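Actinorhodin polyketide putative beta-ketoacyl synthase 2 (Streptomyces coelicolor A3, PDB 1TQY) probably acts as the chain length factor that pairs with a ketosynthase and helps set the length of the polyketide chain in actinorhodin biosynthesis. Local coordinates at residues V43-V48 / L199-W204; Y51-A56 / W204-I208; L55-I59 / V234-G238; V166-A170 / R340-G344; A222-F226 / A304-G308. One frame throughout, in Å; residues are numbered along the deposited sequence.

Contacts 1 to 4 run inward towards the middle of the chain; contact 5 lies farther out again. Contacts 1 and 2, whose centres lie about 7 Å apart, share W204 on helix 201-208; contact 3 takes over strand 55-57 from contact 2 and carries the sodium site at Q58. R45 of contact 1 reaches E237 of contact 3 through a salt bridge (NH2 to OE2, 2.8 Å). Contact 3 joins contact 4 by backbone pairing of V234 with R340, and contact 4 joins contact 5 where R340 NH2 meets D305 OD1 at 2.9 Å. Q169, D305 and R340 of contacts 4 and 5 probably fill the places that the cysteine and two histidines hold in active ketosynthases.

Contact 1. Residues V43-V48 / L199-W204; sequences VTRFDV and LDPWGW
F46 and W204 meet in an offset edge-to-face pair, the phenyl edge turned to the indole face with the planes at 61°. The nearest approach is made by the far end of the phenyl ring, F46 CZ standing 3.5 Å from W204 CG. Two methyl groups bear on one face of the indole: V43 CG2 sits 4.0 Å from the centroid of the W204 six-membered ring, and V48 CG1 lies over the five-membered ring. F46 is itself sandwiched. P201 CA rests over the centre of one phenyl face, 4.1 Å from the F46 ring centroid, while V43 CG1 of its own loop covers the other. With CG set between the backbone N and the carbonyl carbon (chi1 56°), the phenyl group can enter this slot. R45 packs beside it: its CB comes to 3.1 Å from L199 O, and L199 CD1 lies over one face of the guanidinium, whose NH2 continues to a salt bridge with E237.

The next shell fixes the start of the helix that carries W204. D200 is its N-cap; D200 OD1 accepts from G203 N at 3.0 Å, the N-H nearly straight at 166° but coming from above the carboxylate plane. The same oxygen also bonds to H121 ND1, so this buried acidic atom has two partners. The contact thus pins the loop between strands 40-42 and 55-57 against the first turn of helix 201-208, with helix 117-129 beside D200 and a neighbouring subunit packed on P201 and F46.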
# COMPACT_ATOMS: atom_id res chain seq x y z
N VAL B 43 19.73 6.73 20.67
CA VAL B 43 19.78 6.93 19.23
C VAL B 43 21.10 7.63 18.97
O VAL B 43 21.45 8.59 19.66
CB VAL B 43 18.61 7.83 18.74
CG1 VAL B 43 18.76 8.09 17.25
CG2 VAL B 43 17.27 7.15 19.02
N THR B 44 21.84 7.12 17.99
CA THR B 44 23.15 7.67 17.66
C THR B 44 23.18 8.17 16.22
O THR B 44 24.17 8.73 15.76
CB THR B 44 24.22 6.59 17.87
OG1 THR B 44 23.95 5.47 17.03
CG2 THR B 44 24.21 6.12 19.32
N ARG B 45 22.06 7.99 15.51
CA ARG B 45 21.95 8.43 14.13
C ARG B 45 22.07 9.94 14.02
O ARG B 45 22.35 10.48 12.95
CB ARG B 45 20.60 7.97 13.55
CG ARG B 45 20.45 6.46 13.47
CD ARG B 45 21.50 5.85 12.56
NE ARG B 45 21.72 4.44 12.84
CZ ARG B 45 21.05 3.44 12.27
NH1 ARG B 45 20.12 3.69 11.36
NH2 ARG B 45 21.33 2.19 12.61
N PHE B 46 21.85 10.63 15.14
CA PHE B 46 21.92 12.09 15.21
C PHE B 46 21.88 12.43 16.70
O PHE B 46 21.87 11.53 17.52
CB PHE B 46 20.74 12.71 14.46
CG PHE B 46 19.41 12.23 14.94
CD1 PHE B 46 18.81 12.80 16.06
CD2 PHE B 46 18.77 11.17 14.30
CE1 PHE B 46 17.60 12.33 16.54
CE2 PHE B 46 17.55 10.69 14.77
CZ PHE B 46 16.96 11.27 15.90
N ASP B 47 21.85 13.72 17.04
CA ASP B 47 21.83 14.15 18.45
C ASP B 47 20.43 14.15 19.06
O ASP B 47 19.73 15.15 19.00
CB ASP B 47 22.42 15.56 18.55
CG ASP B 47 22.79 15.95 19.98
OD1 ASP B 47 22.30 15.30 20.93
OD2 ASP B 47 23.56 16.92 20.15
N VAL B 48 20.02 13.03 19.68
CA VAL B 48 18.69 12.93 20.29
C VAL B 48 18.53 13.63 21.63
O VAL B 48 17.41 13.75 22.13
CB VAL B 48 18.25 11.47 20.55
CG1 VAL B 48 17.61 10.90 19.32
CG2 VAL B 48 19.43 10.64 21.01
N LEU B 199 14.89 6.58 11.39
CA LEU B 199 15.84 7.09 12.37
C LEU B 199 16.63 8.31 11.94
O LEU B 199 17.85 8.35 12.08
CB LEU B 199 16.79 5.96 12.78
CG LEU B 199 16.09 4.80 13.46
CD1 LEU B 199 17.10 3.75 13.87
CD2 LEU B 199 15.33 5.32 14.69
N ASP B 200 15.93 9.30 11.40
CA ASP B 200 16.55 10.55 11.00
C ASP B 200 15.81 11.54 11.89
O ASP B 200 14.78 11.21 12.46
CB ASP B 200 16.26 10.86 9.54
CG ASP B 200 14.80 11.12 9.29
OD1 ASP B 200 14.40 12.29 9.11
OD2 ASP B 200 14.03 10.13 9.28
N PRO B 201 16.33 12.77 12.01
CA PRO B 201 15.65 13.75 12.87
C PRO B 201 14.15 13.96 12.58
O PRO B 201 13.35 13.99 13.51
CB PRO B 201 16.46 15.02 12.64
CG PRO B 201 17.84 14.50 12.31
CD PRO B 201 17.54 13.36 11.39
N TRP B 202 13.77 14.10 11.31
CA TRP B 202 12.37 14.33 10.96
C TRP B 202 11.52 13.09 11.26
O TRP B 202 10.47 13.19 11.89
CB TRP B 202 12.24 14.72 9.48
CG TRP B 202 10.88 15.29 9.09
CD1 TRP B 202 9.86 15.68 9.93
CD2 TRP B 202 10.41 15.54 7.76
NE1 TRP B 202 8.80 16.15 9.20
CE2 TRP B 202 9.10 16.07 7.86
CE3 TRP B 202 10.98 15.36 6.48
CZ2 TRP B 202 8.34 16.43 6.74
CZ3 TRP B 202 10.21 15.72 5.35
CH2 TRP B 202 8.91 16.24 5.50
N GLY B 203 12.00 11.93 10.81
CA GLY B 203 11.28 10.69 11.07
C GLY B 203 11.11 10.49 12.58
O GLY B 203 10.08 10.01 13.04
N TRP B 204 12.11 10.90 13.34
CA TRP B 204 12.09 10.75 14.80
C TRP B 204 11.02 11.63 15.45
O TRP B 204 10.19 11.17 16.26
CB TRP B 204 13.46 11.12 15.37
CG TRP B 204 13.59 10.77 16.82
CD1 TRP B 204 13.73 11.64 17.87
CD2 TRP B 204 13.55 9.46 17.39
NE1 TRP B 204 13.77 10.94 19.06
CE2 TRP B 204 13.66 9.60 18.79
CE3 TRP B 204 13.42 8.17 16.85
CZ2 TRP B 204 13.64 8.51 19.66
CZ3 TRP B 204 13.41 7.08 17.71
CH2 TRP B 204 13.52 7.26 19.11

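Contact 2. Residues Y51-A56 / W204-I208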
# COMPACT_ATOMS: atom_id res chain seq x y z
N TYR B 51 15.78 16.07 21.99
CA TYR B 51 14.39 15.65 21.82
C TYR B 51 13.91 14.88 23.06
O TYR B 51 14.72 14.30 23.78
CB TYR B 51 14.25 14.76 20.59
CG TYR B 51 14.68 15.44 19.32
CD1 TYR B 51 13.94 16.48 18.77
CD2 TYR B 51 15.85 15.04 18.67
CE1 TYR B 51 14.36 17.10 17.60
CE2 TYR B 51 16.27 15.67 17.51
CZ TYR B 51 15.52 16.69 16.97
OH TYR B 51 15.94 17.29 15.82
N PRO B 52 12.59 14.86 23.30
CA PRO B 52 11.98 14.17 24.45
C PRO B 52 12.27 12.67 24.49
O PRO B 52 12.63 12.13 25.53
CB PRO B 52 10.49 14.43 24.25
CG PRO B 52 10.44 15.70 23.49
CD PRO B 52 11.57 15.56 22.51
N ALA B 53 12.10 12.00 23.36
CA ALA B 53 12.36 10.57 23.28
C ALA B 53 13.80 10.39 22.80
O ALA B 53 14.25 11.13 21.93
CB ALA B 53 11.40 9.92 22.29
N THR B 54 14.50 9.42 23.36
CA THR B 54 15.90 9.20 23.00
C THR B 54 16.29 7.75 22.78
O THR B 54 17.42 7.47 22.38
CB THR B 54 16.82 9.73 24.11
OG1 THR B 54 16.57 9.00 25.31
CG2 THR B 54 16.57 11.20 24.36
N LEU B 55 15.37 6.84 23.03
CA LEU B 55 15.67 5.42 22.88
C LEU B 55 15.04 4.81 21.63
O LEU B 55 13.93 5.17 21.26
CB LEU B 55 15.19 4.65 24.12
CG LEU B 55 15.88 4.93 25.45
CD1 LEU B 55 15.30 3.99 26.50
CD2 LEU B 55 17.39 4.70 25.33
N ALA B 56 15.77 3.88 21.01
CA ALA B 56 15.29 3.21 19.81
C ALA B 56 16.01 1.90 19.57
O ALA B 56 17.10 1.66 20.11
CB ALA B 56 15.45 4.11 18.60
N TRP B 204 12.11 10.90 13.34
CA TRP B 204 12.09 10.75 14.80
C TRP B 204 11.02 11.63 15.45
O TRP B 204 10.19 11.17 16.26
CB TRP B 204 13.46 11.12 15.37
CG TRP B 204 13.59 10.77 16.82
CD1 TRP B 204 13.73 11.64 17.87
CD2 TRP B 204 13.55 9.46 17.39
NE1 TRP B 204 13.77 10.94 19.06
CE2 TRP B 204 13.66 9.60 18.79
CE3 TRP B 204 13.42 8.17 16.85
CZ2 TRP B 204 13.64 8.51 19.66
CZ3 TRP B 204 13.41 7.08 17.71
CH2 TRP B 204 13.52 7.26 19.11
N VAL B 205 11.05 12.91 15.09
CA VAL B 205 10.12 13.90 15.59
C VAL B 205 8.70 13.52 15.17
O VAL B 205 7.74 13.71 15.92
CB VAL B 205 10.61 15.31 15.06
CG1 VAL B 205 9.55 16.03 14.27
CG2 VAL B 205 11.12 16.14 16.21
N SER B 206 8.58 12.95 13.97
CA SER B 206 7.29 12.51 13.44
C SER B 206 6.71 11.40 14.32
O SER B 206 5.53 11.41 14.68
CB SER B 206 7.45 12.02 11.99
OG SER B 206 7.73 13.11 11.11
N GLN B 207 7.56 10.45 14.70
CA GLN B 207 7.14 9.34 15.55
C GLN B 207 6.75 9.88 16.92
O GLN B 207 5.77 9.44 17.52
CB GLN B 207 8.27 8.30 15.66
CG GLN B 207 8.57 7.63 14.32
CD GLN B 207 9.71 6.62 14.37
OE1 GLN B 207 9.58 5.52 14.91
NE2 GLN B 207 10.84 7.01 13.80
N ILE B 208 7.51 10.86 17.41
CA ILE B 208 7.18 11.45 18.70
C ILE B 208 5.78 12.07 18.65
O ILE B 208 5.07 12.09 19.65
CB ILE B 208 8.21 12.52 19.12
CG1 ILE B 208 9.55 11.84 19.49
CG2 ILE B 208 7.69 13.30 20.33
CD1 ILE B 208 10.55 12.79 20.11
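The indole N-H of W204 is spent on A53 O, with NE1 2.9 Å from the oxygen and an N-H...O angle of 149°. This bond ties helix 201-208 to the loop leading into strand 55-57, one half of a small antiparallel pair with strand 40-42 on the flank of the thiolase-like ketosynthase fold. The carbonyl is met from well above its plane, whereas A53 O itself stays close to the plane of the indole. A second carbonyl lies at the same ring's edge: L55 O is 3.0 Å from W204 CH2, a close approach of an aromatic carbon to oxygen. The loop therefore bends round the rim of the indole and sets two backbone oxygens against it, which should hold the ring against rotation.

Apolar groups fill in around these oxygens. A56 CB abuts the far end of the six-membered ring, 3.7 Å from W204 CZ3. At the pyrrole end, the edge of W204 is directed to the face of Y51 in an offset edge-to-face pair with planes at 64°. V205 CG2 also touches the Y51 ring, 3.7 Å from Y51 CE1, while the tyrosine hydroxyl bonds to the backbone of a neighbouring subunit. I208 lies one helical turn after W204. Its chain is extended at chi2 (-171°), which brings CD1 against P52 and A53: I208 CD1 stands 3.8 Å from P52 CD and 3.7 Å from A53 CB.

Contact 3. Residues L55-I59 / V234-G238; sequences LAGQI and VPGEG. With NA (sodium ion), chain K.
E237 and I59 lie obliquely across one another, the carboxylate reaching past the isoleucine side chain to the backbone behind it. E237 CG takes the crowded position between its own N and carbonyl carbon (chi1 74°), and the chain is extended beyond, so that OE2 arrives 2.8 Å from I59 N. That bond is nearly straight at 170° and uses the anti lone pair of OE2. With R45 as a second partner of OE2 and S197 bonded to OE1, the buried carboxylate is gripped at both oxygens. I59 CD1 in turn lies 3.7 Å from E237 O, a buried carbonyl without a polar partner.

Next to this pair the backbones run almost parallel and form a single parallel bridge, G57 with G236: G57 N gives to P235 O at 2.7 Å and G57 O receives from E237 N at 3.0 Å. V234 CG1 closes the other end against A56 CA. Q58 OE1 bonds to T44 N, while its carbonyl O binds the sodium ion at 2.3 Å, where P21 O and three waters also coordinate. The bridge docks strand 55-57, already paired with strand 40-42, onto the loop entering strand 238-246, beside helix 201-208.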
# COMPACT_ATOMS: atom_id res chain seq x y z
N LEU B 55 15.37 6.84 23.03
CA LEU B 55 15.67 5.42 22.88
C LEU B 55 15.04 4.81 21.63
O LEU B 55 13.93 5.17 21.26
CB LEU B 55 15.19 4.65 24.12
CG LEU B 55 15.88 4.93 25.45
CD1 LEU B 55 15.30 3.99 26.50
CD2 LEU B 55 17.39 4.70 25.33
N ALA B 56 15.77 3.88 21.01
CA ALA B 56 15.29 3.21 19.81
C ALA B 56 16.01 1.90 19.57
O ALA B 56 17.10 1.66 20.11
CB ALA B 56 15.45 4.11 18.60
N GLY B 57 15.39 1.03 18.78
CA GLY B 57 15.99 -0.24 18.44
C GLY B 57 16.79 -0.08 17.15
O GLY B 57 16.24 -0.19 16.06
N GLN B 58 18.08 0.19 17.28
CA GLN B 58 18.93 0.36 16.11
C GLN B 58 19.67 -0.90 15.73
O GLN B 58 20.00 -1.72 16.59
CB GLN B 58 19.99 1.43 16.35
CG GLN B 58 19.50 2.85 16.39
CD GLN B 58 20.63 3.82 16.71
OE1 GLN B 58 20.42 5.03 16.79
NE2 GLN B 58 21.84 3.29 16.91
N ILE B 59 19.91 -1.06 14.43
CA ILE B 59 20.68 -2.17 13.92
C ILE B 59 22.04 -1.51 13.67
O ILE B 59 22.15 -0.65 12.81
CB ILE B 59 20.10 -2.70 12.60
CG1 ILE B 59 18.73 -3.34 12.85
CG2 ILE B 59 21.07 -3.71 11.97
CD1 ILE B 59 18.06 -3.89 11.60
N VAL B 234 8.92 1.81 22.34
CA VAL B 234 10.21 2.27 21.85
C VAL B 234 10.24 1.92 20.35
O VAL B 234 9.97 0.79 19.98
CB VAL B 234 11.38 1.54 22.57
CG1 VAL B 234 12.70 1.89 21.88
CG2 VAL B 234 11.45 1.99 24.04
N PRO B 235 10.53 2.91 19.48
CA PRO B 235 10.59 2.67 18.03
C PRO B 235 11.80 1.79 17.71
O PRO B 235 12.77 1.76 18.47
CB PRO B 235 10.80 4.07 17.45
CG PRO B 235 10.36 4.99 18.54
CD PRO B 235 10.78 4.32 19.79
N GLY B 236 11.76 1.10 16.58
CA GLY B 236 12.89 0.28 16.17
C GLY B 236 12.97 0.30 14.66
O GLY B 236 12.09 0.84 14.01
N GLU B 237 14.03 -0.27 14.09
CA GLU B 237 14.16 -0.33 12.63
C GLU B 237 14.43 -1.78 12.30
O GLU B 237 15.03 -2.50 13.10
CB GLU B 237 15.33 0.54 12.13
CG GLU B 237 16.71 -0.05 12.41
CD GLU B 237 17.86 0.82 11.89
OE1 GLU B 237 17.65 1.65 10.98
OE2 GLU B 237 19.00 0.66 12.40
N GLY B 238 13.96 -2.23 11.14
CA GLY B 238 14.19 -3.62 10.78
C GLY B 238 12.90 -4.34 10.46
O GLY B 238 11.86 -3.73 10.21
NA NA K . 21.06 -3.03 18.15
O HOH W 1 22.10 -3.97 20.02
O HOH W 2 21.54 -0.39 19.45
O HOH W 3 22.27 -3.73 16.82

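Contact 4. Residues V166-A170 / R340-G344; sequences VAEQA and RLYSG
The two loops come closest at Q169 and Y342, whose CA atoms are 4.0 Å apart, and Q169 CA makes a CA-H...O contact with Y342 O. From there the Q169 side chain sets out with CG trans to its N (chi1 -175°), bends at the next bond and lays its amide flat over the guanidinium of R340. The two planes are 17° apart, and Q169 NE2 stands 3.5 Å above the centre of the R340 group. At the other end of the amide, Q169 OE1 is 2.7 Å from Y342 N, a weak hydrogen bond because the angle is only 122°.

E168 OE1 lies in plane at the edge of the Y342 ring, 3.4 Å from CD1. E168 OE2, met from above the carboxylate plane, accepts from Q169 N at 2.8 Å and also from R399 N, helping to position the glutamine. One water donates to both Q169 O and Y342 O, joining the backbones a second time. R340 is also in a salt bridge with D305, and Y342 OH bonds to Q207. Between strand 163-166 and helix 171-185, Q169 probably occupies the place of the ketosynthases' nucleophilic cysteine, which glutamine replaces in chain length factors.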
# COMPACT_ATOMS: atom_id res chain seq x y z
N VAL B 166 -0.11 -0.33 3.05
CA VAL B 166 0.24 0.57 4.14
C VAL B 166 -0.90 0.54 5.16
O VAL B 166 -2.04 0.85 4.82
CB VAL B 166 0.46 2.04 3.67
CG1 VAL B 166 0.85 2.90 4.88
CG2 VAL B 166 1.56 2.11 2.61
N ALA B 167 -0.58 0.17 6.40
CA ALA B 167 -1.56 0.09 7.49
C ALA B 167 -0.77 0.11 8.81
O ALA B 167 -1.00 -0.71 9.70
CB ALA B 167 -2.37 -1.20 7.38
N GLU B 168 0.15 1.06 8.90
CA GLU B 168 1.03 1.20 10.05
C GLU B 168 1.54 -0.18 10.49
O GLU B 168 1.91 -0.98 9.62
CB GLU B 168 0.32 1.94 11.18
CG GLU B 168 1.28 2.77 12.02
CD GLU B 168 1.44 2.21 13.41
OE1 GLU B 168 2.35 2.68 14.13
OE2 GLU B 168 0.66 1.30 13.78
N GLN B 169 1.58 -0.47 11.79
CA GLN B 169 2.09 -1.77 12.27
C GLN B 169 1.21 -2.98 11.94
O GLN B 169 1.60 -4.13 12.15
CB GLN B 169 2.36 -1.74 13.79
CG GLN B 169 3.02 -3.03 14.33
CD GLN B 169 4.35 -2.77 15.06
OE1 GLN B 169 4.98 -1.74 14.86
NE2 GLN B 169 4.77 -3.73 15.89
N ALA B 170 0.01 -2.73 11.45
CA ALA B 170 -0.86 -3.86 11.11
C ALA B 170 -0.53 -4.35 9.70
O ALA B 170 -0.79 -5.49 9.35
CB ALA B 170 -2.32 -3.44 11.19
N ARG B 340 9.09 -1.55 18.37
CA ARG B 340 8.06 -1.72 17.35
C ARG B 340 8.66 -1.38 15.99
O ARG B 340 9.13 -0.25 15.78
CB ARG B 340 6.85 -0.83 17.65
CG ARG B 340 6.08 -1.19 18.93
CD ARG B 340 4.76 -0.41 19.08
NE ARG B 340 3.71 -0.80 18.13
CZ ARG B 340 2.94 -1.88 18.25
NH1 ARG B 340 3.09 -2.70 19.28
NH2 ARG B 340 2.00 -2.12 17.35
N LEU B 341 8.63 -2.33 15.07
CA LEU B 341 9.21 -2.13 13.75
C LEU B 341 8.18 -1.80 12.68
O LEU B 341 8.45 -1.92 11.48
CB LEU B 341 10.02 -3.37 13.36
CG LEU B 341 10.92 -3.98 14.45
CD1 LEU B 341 11.61 -5.19 13.86
CD2 LEU B 341 11.97 -2.95 14.96
N TYR B 342 7.00 -1.38 13.10
CA TYR B 342 5.96 -0.98 12.16
C TYR B 342 5.62 -2.06 11.14
O TYR B 342 5.10 -3.11 11.51
CB TYR B 342 6.39 0.32 11.47
CG TYR B 342 6.64 1.46 12.44
CD1 TYR B 342 5.59 2.06 13.13
CD2 TYR B 342 7.94 1.90 12.73
CE1 TYR B 342 5.81 3.07 14.07
CE2 TYR B 342 8.17 2.90 13.68
CZ TYR B 342 7.10 3.48 14.34
OH TYR B 342 7.33 4.44 15.30
N SER B 343 5.92 -1.82 9.87
CA SER B 343 5.61 -2.82 8.87
C SER B 343 6.49 -4.05 9.07
O SER B 343 6.22 -5.11 8.50
CB SER B 343 5.78 -2.25 7.45
OG SER B 343 7.13 -2.26 7.03
N GLY B 344 7.52 -3.93 9.90
CA GLY B 344 8.39 -5.07 10.16
C GLY B 344 7.94 -5.90 11.36
O GLY B 344 8.29 -7.07 11.47
O HOH W 4 3.76 0.76 16.15
O HOH W 5 0.72 0.53 16.37
O HOH W 6 3.50 -5.29 10.70
O HOH W 7 7.89 -4.81 16.37

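Contact 5. Residues A222-F226 / A304-G308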
# COMPACT_ATOMS: atom_id res chain seq x y z
N ALA B 222 11.94 0.63 29.24
CA ALA B 222 11.30 1.68 28.47
C ALA B 222 10.10 1.17 27.68
O ALA B 222 9.09 1.86 27.53
CB ALA B 222 12.31 2.32 27.51
N TYR B 223 10.22 -0.05 27.18
CA TYR B 223 9.14 -0.64 26.41
C TYR B 223 8.64 -1.82 27.22
O TYR B 223 9.20 -2.91 27.19
CB TYR B 223 9.67 -1.08 25.04
CG TYR B 223 8.62 -1.66 24.11
CD1 TYR B 223 7.27 -1.31 24.22
CD2 TYR B 223 9.00 -2.53 23.10
CE1 TYR B 223 6.33 -1.84 23.35
CE2 TYR B 223 8.06 -3.06 22.22
CZ TYR B 223 6.73 -2.71 22.35
OH TYR B 223 5.81 -3.22 21.47
N LEU B 224 7.56 -1.57 27.97
CA LEU B 224 7.00 -2.56 28.87
C LEU B 224 5.53 -2.88 28.63
O LEU B 224 4.68 -2.53 29.43
CB LEU B 224 7.21 -2.07 30.31
CG LEU B 224 8.66 -1.71 30.67
CD1 LEU B 224 8.71 -1.07 32.05
CD2 LEU B 224 9.52 -2.96 30.63
N PRO B 225 5.22 -3.54 27.51
CA PRO B 225 3.81 -3.87 27.25
C PRO B 225 3.20 -4.78 28.32
O PRO B 225 3.78 -5.79 28.70
CB PRO B 225 3.85 -4.53 25.87
CG PRO B 225 5.20 -5.18 25.85
CD PRO B 225 6.08 -4.09 26.45
N PHE B 226 2.02 -4.39 28.81
CA PHE B 226 1.28 -5.13 29.83
C PHE B 226 1.83 -4.97 31.25
O PHE B 226 1.31 -5.56 32.19
CB PHE B 226 1.19 -6.62 29.46
CG PHE B 226 0.44 -6.89 28.17
CD1 PHE B 226 1.06 -7.55 27.12
CD2 PHE B 226 -0.86 -6.44 28.00
CE1 PHE B 226 0.39 -7.77 25.91
CE2 PHE B 226 -1.54 -6.65 26.80
CZ PHE B 226 -0.91 -7.31 25.75
N ALA B 304 0.96 -11.39 21.28
CA ALA B 304 0.21 -10.14 21.36
C ALA B 304 0.86 -8.95 20.67
O ALA B 304 2.08 -8.89 20.53
CB ALA B 304 -0.03 -9.81 22.84
N ASP B 305 0.03 -8.00 20.25
CA ASP B 305 0.53 -6.81 19.59
C ASP B 305 1.49 -6.08 20.55
O ASP B 305 2.53 -5.56 20.12
CB ASP B 305 -0.65 -5.91 19.18
CG ASP B 305 -0.21 -4.57 18.61
OD1 ASP B 305 0.42 -4.54 17.53
OD2 ASP B 305 -0.51 -3.56 19.26
N GLY B 306 1.17 -6.07 21.84
CA GLY B 306 2.03 -5.43 22.82
C GLY B 306 2.27 -3.96 22.59
O GLY B 306 3.40 -3.52 22.36
N ALA B 307 1.20 -3.17 22.67
CA ALA B 307 1.28 -1.73 22.44
C ALA B 307 2.22 -0.96 23.37
O ALA B 307 2.83 0.02 22.96
CB ALA B 307 -0.11 -1.13 22.51
N GLY B 308 2.32 -1.39 24.62
CA GLY B 308 3.20 -0.69 25.55
C GLY B 308 2.58 0.60 26.06
O GLY B 308 3.20 1.33 26.83
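The loop 304-308 leaves strand 301-303 where active ketosynthases have their histidine-containing HGTGT motif; here that place probably belongs to D305 and G306, the D305 carboxylate being in a salt bridge with R340, and residues 222-226 pack along the loop. Y223 supplies the polar link. Its side chain leaves with CG opposite the backbone N (chi1 -177°), which carries the hydroxyl over to the loop, where Y223 OH donates to G306 O at 2.6 Å. The hydroxyl meets the oxygen almost end-on, the C=O...O angle being 163°. G308 CA lies near the plane of the same ring, at its edge, 4.0 Å from Y223 CE1.

P225 covers one face of the tyrosine ring with its CD, and P225 CB stands 3.7 Å from G306 CA. Its CA comes equally near G308, with P225 CA 3.7 Å from G308 CA. F226 reaches the start of the loop, where A304 CB lies at the edge of its ring, 3.7 Å from F226 CE1.

E316 and D313 of helix 310-324 also hold backbone N-H groups here. Between the two segments the hydrogen bond is that of Y223, which satisfies the buried G306 carbonyl, while G306 and G308, both at positive phi and without side chains, permit the close packing of proline and tyrosine.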